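Local coordinates for PCF11 protein (Saccharomyces cerevisiae, PDB 1SZ9) that probably binds the carboxy-terminal domain of RNA polymerase II through its CTD-interacting domain, linking transcription to 3'-end processing of mRNA, at residues A[14-19]-A[49-54]; A[65-70]-A[80-85]; A[88-93]-A[129-134]. All blocks are in the same frame, centred on the assembly; numbering follows the deposited sequence.

Interaction 1 (A[14-19]-A[49-54]); sequences SILEEL and ESRIEK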
loop_
_atom_site.group_PDB
_atom_site.type_symbol
_atom_site.label_atom_id
_atom_site.label_comp_id
_atom_site.label_asym_id
_atom_site.label_seq_id
_atom_site.Cartn_x
_atom_site.Cartn_y
_atom_site.Cartn_z
ATOM N N SER A 14 -4.041 -2.528 15.958
ATOM C CA SER A 14 -4.242 -3.865 16.505
ATOM C C SER A 14 -4.632 -4.872 15.426
ATOM O O SER A 14 -4.138 -6.004 15.385
ATOM C CB SER A 14 -5.317 -3.792 17.596
ATOM O OG SER A 14 -5.700 -5.080 18.032
ATOM N N ILE A 15 -5.542 -4.458 14.557
ATOM C CA ILE A 15 -5.981 -5.309 13.472
ATOM C C ILE A 15 -4.825 -5.508 12.475
ATOM O O ILE A 15 -4.552 -6.621 12.027
ATOM C CB ILE A 15 -7.201 -4.676 12.777
ATOM C CG1 ILE A 15 -8.387 -4.689 13.752
ATOM C CG2 ILE A 15 -7.517 -5.414 11.478
ATOM C CD1 ILE A 15 -9.609 -3.930 13.265
ATOM N N LEU A 16 -4.131 -4.424 12.152
ATOM C CA LEU A 16 -3.026 -4.487 11.211
ATOM C C LEU A 16 -1.968 -5.510 11.656
ATOM O O LEU A 16 -1.375 -6.208 10.826
ATOM C CB LEU A 16 -2.423 -3.091 11.078
ATOM C CG LEU A 16 -1.390 -2.740 10.008
ATOM C CD1 LEU A 16 -1.766 -3.268 8.622
ATOM C CD2 LEU A 16 -1.285 -1.216 9.992
ATOM N N GLU A 17 -1.745 -5.599 12.968
ATOM C CA GLU A 17 -0.766 -6.540 13.521
ATOM C C GLU A 17 -1.154 -7.981 13.214
ATOM O O GLU A 17 -0.320 -8.870 13.238
ATOM C CB GLU A 17 -0.646 -6.376 15.040
ATOM C CG GLU A 17 -0.060 -5.060 15.476
ATOM C CD GLU A 17 1.382 -4.897 15.058
ATOM O OE1 GLU A 17 2.171 -5.843 15.277
ATOM O OE2 GLU A 17 1.729 -3.818 14.520
ATOM N N GLU A 18 -2.425 -8.206 12.924
ATOM C CA GLU A 18 -2.885 -9.550 12.611
ATOM C C GLU A 18 -2.706 -9.903 11.124
ATOM O O GLU A 18 -2.962 -11.038 10.725
ATOM C CB GLU A 18 -4.357 -9.700 13.002
ATOM C CG GLU A 18 -4.629 -9.743 14.503
ATOM C CD GLU A 18 -3.913 -10.892 15.181
ATOM O OE1 GLU A 18 -4.025 -12.039 14.694
ATOM O OE2 GLU A 18 -3.234 -10.649 16.199
ATOM N N LEU A 19 -2.265 -8.935 10.321
ATOM C CA LEU A 19 -2.087 -9.149 8.869
ATOM C C LEU A 19 -0.788 -9.891 8.562
ATOM O O LEU A 19 0.164 -9.309 8.027
ATOM C CB LEU A 19 -2.058 -7.819 8.129
ATOM C CG LEU A 19 -3.066 -7.548 7.012
ATOM C CD1 LEU A 19 -2.492 -6.451 6.133
ATOM C CD2 LEU A 19 -3.386 -8.798 6.195
ATOM N N GLU A 49 2.504 2.404 6.498
ATOM C CA GLU A 49 3.878 2.582 6.014
ATOM C C GLU A 49 4.863 2.037 7.040
ATOM O O GLU A 49 5.871 1.424 6.679
ATOM C CB GLU A 49 4.190 4.057 5.721
ATOM C CG GLU A 49 3.273 4.675 4.659
ATOM C CD GLU A 49 3.830 5.950 4.035
ATOM O OE1 GLU A 49 4.666 6.618 4.671
ATOM O OE2 GLU A 49 3.424 6.296 2.900
ATOM N N SER A 50 4.555 2.254 8.319
ATOM C CA SER A 50 5.402 1.759 9.397
ATOM C C SER A 50 5.444 0.231 9.341
ATOM O O SER A 50 6.525 -0.365 9.406
ATOM C CB SER A 50 4.869 2.242 10.761
ATOM O OG SER A 50 5.609 1.665 11.817
ATOM N N ARG A 51 4.276 -0.408 9.213
ATOM C CA ARG A 51 4.236 -1.873 9.120
ATOM C C ARG A 51 5.045 -2.374 7.912
ATOM O O ARG A 51 5.842 -3.305 8.032
ATOM C CB ARG A 51 2.786 -2.409 9.037
ATOM C CG ARG A 51 2.723 -3.822 8.440
ATOM C CD ARG A 51 1.847 -4.864 9.150
ATOM N NE ARG A 51 2.382 -5.272 10.438
ATOM C CZ ARG A 51 2.499 -6.529 10.869
ATOM N NH1 ARG A 51 2.123 -7.569 10.124
ATOM N NH2 ARG A 51 2.999 -6.742 12.078
ATOM N N ILE A 52 4.855 -1.758 6.748
ATOM C CA ILE A 52 5.599 -2.171 5.561
ATOM C C ILE A 52 7.109 -2.091 5.796
ATOM O O ILE A 52 7.879 -2.965 5.380
ATOM C CB ILE A 52 5.225 -1.293 4.353
ATOM C CG1 ILE A 52 3.781 -1.612 3.923
ATOM C CG2 ILE A 52 6.210 -1.522 3.200
ATOM C CD1 ILE A 52 3.198 -0.617 2.927
ATOM N N GLU A 53 7.528 -1.036 6.473
ATOM C CA GLU A 53 8.936 -0.829 6.759
ATOM C C GLU A 53 9.486 -1.771 7.827
ATOM O O GLU A 53 10.610 -2.256 7.715
ATOM C CB GLU A 53 9.143 0.619 7.193
ATOM C CG GLU A 53 10.575 1.010 7.436
ATOM C CD GLU A 53 10.723 2.514 7.545
ATOM O OE1 GLU A 53 10.189 3.091 8.517
ATOM O OE2 GLU A 53 11.360 3.115 6.649
ATOM N N LYS A 54 8.686 -2.037 8.855
ATOM C CA LYS A 54 9.100 -2.891 9.970
ATOM C C LYS A 54 8.953 -4.398 9.828
ATOM O O LYS A 54 9.912 -5.134 10.062
ATOM C CB LYS A 54 8.365 -2.479 11.251
ATOM C CG LYS A 54 8.951 -1.286 12.002
ATOM C CD LYS A 54 9.025 -0.028 11.164
ATOM C CE LYS A 54 9.452 1.144 12.042
ATOM N NZ LYS A 54 9.550 2.432 11.308
HETATM O O HOH W 1 2.405 -8.975 13.236
HETATM O O HOH W 2 1.470 -7.122 7.132
#

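Interaction 2 (A[65-70]-A[80-85]); sequences YALDSI and IYFSRN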
loop_
_atom_site.group_PDB
_atom_site.type_symbol
_atom_site.label_atom_id
_atom_site.label_comp_id
_atom_site.label_asym_id
_atom_site.label_seq_id
_atom_site.Cartn_x
_atom_site.Cartn_y
_atom_site.Cartn_z
ATOM N N TYR A 65 -0.971 -4.775 0.330
ATOM C CA TYR A 65 -2.315 -5.089 -0.196
ATOM C C TYR A 65 -3.337 -4.276 0.581
ATOM O O TYR A 65 -4.361 -3.877 0.040
ATOM C CB TYR A 65 -2.648 -6.584 -0.106
ATOM C CG TYR A 65 -1.952 -7.466 -1.131
ATOM C CD1 TYR A 65 -1.228 -6.923 -2.200
ATOM C CD2 TYR A 65 -2.044 -8.855 -1.049
ATOM C CE1 TYR A 65 -0.611 -7.765 -3.172
ATOM C CE2 TYR A 65 -1.442 -9.689 -2.000
ATOM C CZ TYR A 65 -0.731 -9.134 -3.059
ATOM O OH TYR A 65 -0.186 -9.967 -4.016
ATOM N N ALA A 66 -3.052 -4.006 1.856
ATOM C CA ALA A 66 -3.950 -3.170 2.652
ATOM C C ALA A 66 -3.938 -1.742 2.050
ATOM O O ALA A 66 -4.989 -1.131 1.836
ATOM C CB ALA A 66 -3.478 -3.138 4.100
ATOM N N LEU A 67 -2.739 -1.225 1.791
ATOM C CA LEU A 67 -2.541 0.097 1.192
ATOM C C LEU A 67 -3.277 0.155 -0.162
ATOM O O LEU A 67 -3.972 1.120 -0.469
ATOM C CB LEU A 67 -1.038 0.332 0.967
ATOM C CG LEU A 67 -0.534 1.663 0.376
ATOM C CD1 LEU A 67 0.954 1.854 0.733
ATOM C CD2 LEU A 67 -0.716 1.685 -1.147
ATOM N N ASP A 68 -3.108 -0.899 -0.954
ATOM C CA ASP A 68 -3.736 -1.013 -2.267
ATOM C C ASP A 68 -5.275 -0.975 -2.170
ATOM O O ASP A 68 -5.927 -0.247 -2.909
ATOM C CB ASP A 68 -3.309 -2.338 -2.920
ATOM C CG ASP A 68 -3.871 -2.511 -4.314
ATOM O OD1 ASP A 68 -3.337 -1.903 -5.261
ATOM O OD2 ASP A 68 -4.855 -3.254 -4.467
ATOM N N SER A 69 -5.838 -1.764 -1.259
ATOM C CA SER A 69 -7.293 -1.825 -1.094
ATOM C C SER A 69 -7.858 -0.465 -0.674
ATOM O O SER A 69 -8.833 0.019 -1.246
ATOM C CB SER A 69 -7.664 -2.918 -0.076
ATOM O OG SER A 69 -9.067 -3.007 0.112
ATOM N N ILE A 70 -7.226 0.161 0.311
ATOM C CA ILE A 70 -7.660 1.470 0.770
ATOM C C ILE A 70 -7.627 2.510 -0.362
ATOM O O ILE A 70 -8.578 3.276 -0.551
ATOM C CB ILE A 70 -6.785 1.934 1.965
ATOM C CG1 ILE A 70 -7.167 1.118 3.214
ATOM C CG2 ILE A 70 -6.929 3.450 2.192
ATOM C CD1 ILE A 70 -6.124 1.188 4.326
ATOM N N ILE A 80 -3.592 10.380 -2.247
ATOM C CA ILE A 80 -2.713 11.541 -2.169
ATOM C C ILE A 80 -1.641 11.326 -1.112
ATOM O O ILE A 80 -0.452 11.480 -1.386
ATOM C CB ILE A 80 -3.519 12.828 -1.828
ATOM C CG1 ILE A 80 -4.492 13.143 -2.972
ATOM C CG2 ILE A 80 -2.580 14.004 -1.596
ATOM C CD1 ILE A 80 -5.495 14.231 -2.643
ATOM N N TYR A 81 -2.058 10.954 0.093
ATOM C CA TYR A 81 -1.111 10.738 1.179
ATOM C C TYR A 81 -0.072 9.642 0.942
ATOM O O TYR A 81 1.101 9.862 1.206
ATOM C CB TYR A 81 -1.854 10.455 2.481
ATOM C CG TYR A 81 -2.739 11.592 2.961
ATOM C CD1 TYR A 81 -2.795 12.813 2.270
ATOM C CD2 TYR A 81 -3.522 11.442 4.104
ATOM C CE1 TYR A 81 -3.615 13.858 2.709
ATOM C CE2 TYR A 81 -4.345 12.472 4.556
ATOM C CZ TYR A 81 -4.389 13.676 3.854
ATOM O OH TYR A 81 -5.224 14.678 4.288
ATOM N N PHE A 82 -0.493 8.462 0.474
ATOM C CA PHE A 82 0.458 7.364 0.217
ATOM C C PHE A 82 1.411 7.678 -0.941
ATOM O O PHE A 82 2.493 7.098 -1.019
ATOM C CB PHE A 82 -0.280 6.053 -0.110
ATOM C CG PHE A 82 -0.808 5.331 1.092
ATOM C CD1 PHE A 82 0.072 4.869 2.091
ATOM C CD2 PHE A 82 -2.179 5.070 1.222
ATOM C CE1 PHE A 82 -0.405 4.152 3.203
ATOM C CE2 PHE A 82 -2.659 4.361 2.321
ATOM C CZ PHE A 82 -1.770 3.898 3.316
ATOM N N SER A 83 1.009 8.582 -1.842
ATOM C CA SER A 83 1.857 8.937 -2.989
ATOM C C SER A 83 3.204 9.506 -2.572
ATOM O O SER A 83 4.184 9.340 -3.289
ATOM C CB SER A 83 1.200 9.993 -3.898
ATOM O OG SER A 83 0.158 9.441 -4.680
ATOM N N ARG A 84 3.245 10.189 -1.432
ATOM C CA ARG A 84 4.488 10.809 -1.004
ATOM C C ARG A 84 5.670 9.875 -0.782
ATOM O O ARG A 84 6.777 10.175 -1.229
ATOM C CB ARG A 84 4.283 11.656 0.259
ATOM C CG ARG A 84 5.580 12.371 0.671
ATOM C CD ARG A 84 5.318 13.517 1.614
ATOM N NE ARG A 84 4.304 14.420 1.074
ATOM C CZ ARG A 84 3.565 15.217 1.831
ATOM N NH1 ARG A 84 3.750 15.217 3.146
ATOM N NH2 ARG A 84 2.608 15.967 1.289
ATOM N N ASN A 85 5.459 8.762 -0.086
ATOM C CA ASN A 85 6.568 7.842 0.148
ATOM C C ASN A 85 6.458 6.549 -0.664
ATOM O O ASN A 85 7.278 5.658 -0.513
ATOM C CB ASN A 85 6.690 7.515 1.652
ATOM C CG ASN A 85 6.828 8.771 2.513
ATOM O OD1 ASN A 85 7.402 9.761 2.083
ATOM N ND2 ASN A 85 6.304 8.723 3.733
#

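Interaction 3 (A[88-93]-A[129-134]); sequences NLYKRT and EKIEQF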
loop_
_atom_site.group_PDB
_atom_site.type_symbol
_atom_site.label_atom_id
_atom_site.label_comp_id
_atom_site.label_asym_id
_atom_site.label_seq_id
_atom_site.Cartn_x
_atom_site.Cartn_y
_atom_site.Cartn_z
ATOM N N ASN A 88 9.800 5.283 -2.529
ATOM C CA ASN A 88 10.820 4.797 -1.600
ATOM C C ASN A 88 10.359 3.533 -0.893
ATOM O O ASN A 88 11.131 2.606 -0.723
ATOM C CB ASN A 88 11.178 5.859 -0.550
ATOM C CG ASN A 88 11.951 7.017 -1.148
ATOM O OD1 ASN A 88 12.431 6.925 -2.270
ATOM N ND2 ASN A 88 12.083 8.106 -0.396
ATOM N N LEU A 89 9.097 3.506 -0.471
ATOM C CA LEU A 89 8.556 2.331 0.208
ATOM C C LEU A 89 8.540 1.104 -0.706
ATOM O O LEU A 89 8.909 0.008 -0.303
ATOM C CB LEU A 89 7.123 2.605 0.700
ATOM C CG LEU A 89 7.001 3.227 2.096
ATOM C CD1 LEU A 89 5.540 3.551 2.400
ATOM C CD2 LEU A 89 7.568 2.259 3.128
ATOM N N TYR A 90 8.092 1.304 -1.935
ATOM C CA TYR A 90 8.004 0.230 -2.899
ATOM C C TYR A 90 9.374 -0.349 -3.232
ATOM O O TYR A 90 9.576 -1.557 -3.168
ATOM C CB TYR A 90 7.313 0.733 -4.170
ATOM C CG TYR A 90 7.093 -0.349 -5.216
ATOM C CD1 TYR A 90 8.133 -0.787 -6.031
ATOM C CD2 TYR A 90 5.846 -0.943 -5.373
ATOM C CE1 TYR A 90 7.930 -1.796 -6.984
ATOM C CE2 TYR A 90 5.635 -1.940 -6.312
ATOM C CZ TYR A 90 6.681 -2.361 -7.116
ATOM O OH TYR A 90 6.464 -3.336 -8.058
ATOM N N LYS A 91 10.299 0.524 -3.610
ATOM C CA LYS A 91 11.652 0.129 -3.959
ATOM C C LYS A 91 12.354 -0.589 -2.799
ATOM O O LYS A 91 12.974 -1.627 -2.997
ATOM C CB LYS A 91 12.465 1.371 -4.358
ATOM C CG LYS A 91 13.961 1.113 -4.533
ATOM C CD LYS A 91 14.682 2.305 -5.172
ATOM C CE LYS A 91 16.197 2.029 -5.332
ATOM N NZ LYS A 91 16.926 3.156 -6.023
ATOM N N ARG A 92 12.256 -0.038 -1.593
ATOM C CA ARG A 92 12.913 -0.664 -0.447
ATOM C C ARG A 92 12.341 -2.045 -0.179
ATOM O O ARG A 92 13.092 -2.979 0.101
ATOM C CB ARG A 92 12.783 0.216 0.808
ATOM C CG ARG A 92 13.740 1.404 0.784
ATOM C CD ARG A 92 13.358 2.496 1.771
ATOM N NE ARG A 92 14.098 3.729 1.496
ATOM C CZ ARG A 92 13.814 4.917 2.027
ATOM N NH1 ARG A 92 12.798 5.050 2.875
ATOM N NH2 ARG A 92 14.541 5.977 1.694
ATOM N N THR A 93 11.021 -2.179 -0.283
ATOM C CA THR A 93 10.379 -3.468 -0.057
ATOM C C THR A 93 10.825 -4.477 -1.106
ATOM O O THR A 93 11.199 -5.597 -0.783
ATOM C CB THR A 93 8.834 -3.333 -0.102
ATOM O OG1 THR A 93 8.431 -2.456 0.945
ATOM C CG2 THR A 93 8.123 -4.699 0.096
ATOM N N GLU A 129 6.201 6.711 -12.252
ATOM C CA GLU A 129 7.269 6.754 -13.260
ATOM C C GLU A 129 8.588 6.311 -12.628
ATOM O O GLU A 129 9.354 5.587 -13.251
ATOM C CB GLU A 129 7.471 8.175 -13.812
ATOM C CG GLU A 129 6.385 8.675 -14.756
ATOM C CD GLU A 129 6.601 10.144 -15.142
ATOM O OE1 GLU A 129 7.753 10.503 -15.496
ATOM O OE2 GLU A 129 5.627 10.935 -15.089
ATOM N N LYS A 130 8.858 6.779 -11.407
ATOM C CA LYS A 130 10.082 6.409 -10.700
ATOM C C LYS A 130 10.090 4.901 -10.413
ATOM O O LYS A 130 11.136 4.258 -10.492
ATOM C CB LYS A 130 10.211 7.159 -9.372
ATOM C CG LYS A 130 10.625 8.632 -9.442
ATOM C CD LYS A 130 10.934 9.107 -8.009
ATOM C CE LYS A 130 11.141 10.620 -7.868
ATOM N NZ LYS A 130 12.421 11.110 -8.459
ATOM N N ILE A 131 8.929 4.348 -10.063
ATOM C CA ILE A 131 8.846 2.909 -9.792
ATOM C C ILE A 131 9.082 2.147 -11.088
ATOM O O ILE A 131 9.788 1.138 -11.108
ATOM C CB ILE A 131 7.466 2.504 -9.208
ATOM C CG1 ILE A 131 7.369 2.970 -7.757
ATOM C CG2 ILE A 131 7.287 0.971 -9.284
ATOM C CD1 ILE A 131 5.952 2.818 -7.151
ATOM N N GLU A 132 8.496 2.631 -12.180
ATOM C CA GLU A 132 8.698 1.971 -13.466
ATOM C C GLU A 132 10.179 1.963 -13.860
ATOM O O GLU A 132 10.681 0.954 -14.330
ATOM C CB GLU A 132 7.905 2.671 -14.569
ATOM C CG GLU A 132 8.036 1.981 -15.913
ATOM C CD GLU A 132 7.118 2.574 -16.953
ATOM O OE1 GLU A 132 7.225 3.789 -17.214
ATOM O OE2 GLU A 132 6.286 1.828 -17.508
ATOM N N GLN A 133 10.862 3.099 -13.693
ATOM C CA GLN A 133 12.284 3.177 -14.028
ATOM C C GLN A 133 13.071 2.176 -13.190
ATOM O O GLN A 133 13.933 1.476 -13.707
ATOM C CB GLN A 133 12.825 4.592 -13.796
ATOM C CG GLN A 133 12.031 5.637 -14.559
ATOM C CD GLN A 133 12.522 7.051 -14.320
ATOM O OE1 GLN A 133 12.934 7.407 -13.209
ATOM N NE2 GLN A 133 12.466 7.873 -15.360
ATOM N N PHE A 134 12.781 2.135 -11.895
ATOM C CA PHE A 134 13.432 1.198 -10.997
ATOM C C PHE A 134 13.172 -0.262 -11.454
ATOM O O PHE A 134 14.082 -1.071 -11.499
ATOM C CB PHE A 134 12.906 1.386 -9.576
ATOM C CG PHE A 134 13.203 0.221 -8.661
ATOM C CD1 PHE A 134 14.505 -0.025 -8.217
ATOM C CD2 PHE A 134 12.183 -0.650 -8.276
ATOM C CE1 PHE A 134 14.788 -1.124 -7.403
ATOM C CE2 PHE A 134 12.441 -1.757 -7.464
ATOM C CZ PHE A 134 13.751 -1.999 -7.023
#

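Interaction 1 (A[14-19]-A[49-54])
Where helix 3-16 gives way to a type I beta turn from Leu-16 to Leu-19, Arg-51 of helix 41-54 reaches over to meet it. Leu-19 N closes the turn on Leu-16 O at 2.9 Å. Arg-51 sends CG anti to its own backbone N (chi1 159°) and then bends at chi2 and chi3, which brings the guanidinium to the turn. Leu-16 O lies 3.6 Å above one face of that group, offset toward its rim, and Glu-17 CA sits over the same face; the carbonyl therefore approaches from above. The acid of Glu-17 supplies the charge: OE1 forms a salt bridge with Arg-51 NH2 at 3.4 Å, but the carboxylate and guanidinium planes stand 80° apart, so this is not a flat, two-pronged pair. Two waters add to the grip. One accepts from Arg-51 NH2 at 2.6 Å and donates to Glu-17 O, while the other, in plane at the guanidinium edge, accepts from NH1 and donates to Leu-19 O at 2.7 Å. Nearer the backbone of helix 41-54, Leu-16 CG packs 4.0 Å from Arg-51 CD. Gln-59 OE1 offers NH1 a further, weak hydrogen bond. Carbonyls gathered at this turn would be expected to favour a cation here. An arginine set against the turn that follows helix 3-16 joins that helix to helix 41-54 in the all-helical superhelix of the CID fold.

Interaction 2 (A[65-70]-A[80-85])
Ser-83 OG is held by two backbone groups, Thr-79 O and Glu-124 N, and so ties helix 78-83 to the loop just before helix 125-137; next to it, Phe-82 carries the contact with Leu-67 and Ile-70 of helix 57-73. The evidence for close packing lies in the ring. Leu-67 CG stands 3.5 Å from the centroid of the Phe-82 ring and only 6° off its normal, a CH-pi contact almost exactly over the centre. Its branch CD1 spreads toward one side of the same face, 3.4 Å from Phe-82 CD1. Leu-67 reaches this place with CG anti to the backbone N (chi1 -179°). Ile-70, one helical turn on, takes the ring edge instead: its CG2 lies near the ring plane, 4.4 Å from Phe-82 CE2. Face and edge are thus used by different residues of one helix, which is likely to restrict the turning of the ring, mainly through the face contact. All three side chains are buried, and Val-45 of helix 41-54 and Phe-123 add to the apolar surroundings. A phenylalanine from a short helix, inserted against the long helix 57-73, belongs to the hydrophobic core of the CID fold.

Interaction 3 (A[88-93]-A[129-134])
Tyr-90 and Ile-131 make the buried half of this helix-helix contact, while Lys-91 and Phe-134, at equal closest distance, make the partly exposed half. In the first pair the two side chains run nearly perpendicular. Ile-131 CG2 lies over one face of the Tyr-90 ring, 3.9 Å from the centroid and 22° off the normal; it is displaced from the ring centre, nearest CE1 at 3.7 Å. The other branch of Ile-131 reaches the root of the ring, with CD1 3.9 Å from Tyr-90 CB, so one isoleucine follows the tyrosine from its CB out to the ring. Tyr-90 turns its ring to this side by holding CG opposite the backbone N (chi1 -176°).

In the second pair both residues are partly exposed. The Lys-91 chain is fully extended, and its aliphatic part does the touching: CG is 3.9 Å from the centroid of the Phe-134 ring and 17° off the normal, while CE runs on past the rim, 3.9 Å from Phe-134 CD1. CG is thus the methylene over the face, and CE lies beyond it. With an alanine at Phe-134, the Lys-91 methylenes would probably lose their aromatic cover and be free to swing, and Tyr-94 would lose its edge-to-face partner.

Helix 86-95 and helix 125-137 meet here beside helix 99-112, whose Phe-109 touches both Tyr-90 and Ile-131, with Trp-112 also on Ile-131; Phe-64 of helix 57-73 also touches Tyr-90.

The three contacts follow one another along the chain and through the helical stack. The centres of interactions 1 and 2 are about 13 Å apart, those of 2 and 3 about 14 Å, and those of 1 and 3 about 20 Å. Helix 41-54 bridges them. From interaction 1, Ile-52 CD1 packs 4.0 Å from Leu-67 CD1 of interaction 2, and Glu-49 OE1 meets Asn-85 ND2 at 2.8 Å in a probable hydrogen bond. Toward interaction 3, Ile-52 CG2 lies 3.3 Å from Thr-93 OG1. Interactions 2 and 3 instead adjoin in sequence. Together they join helices 3-16, 41-54, 57-73, 78-83, 86-95 and 125-137 of the domain that presumably recognises the polymerase tail.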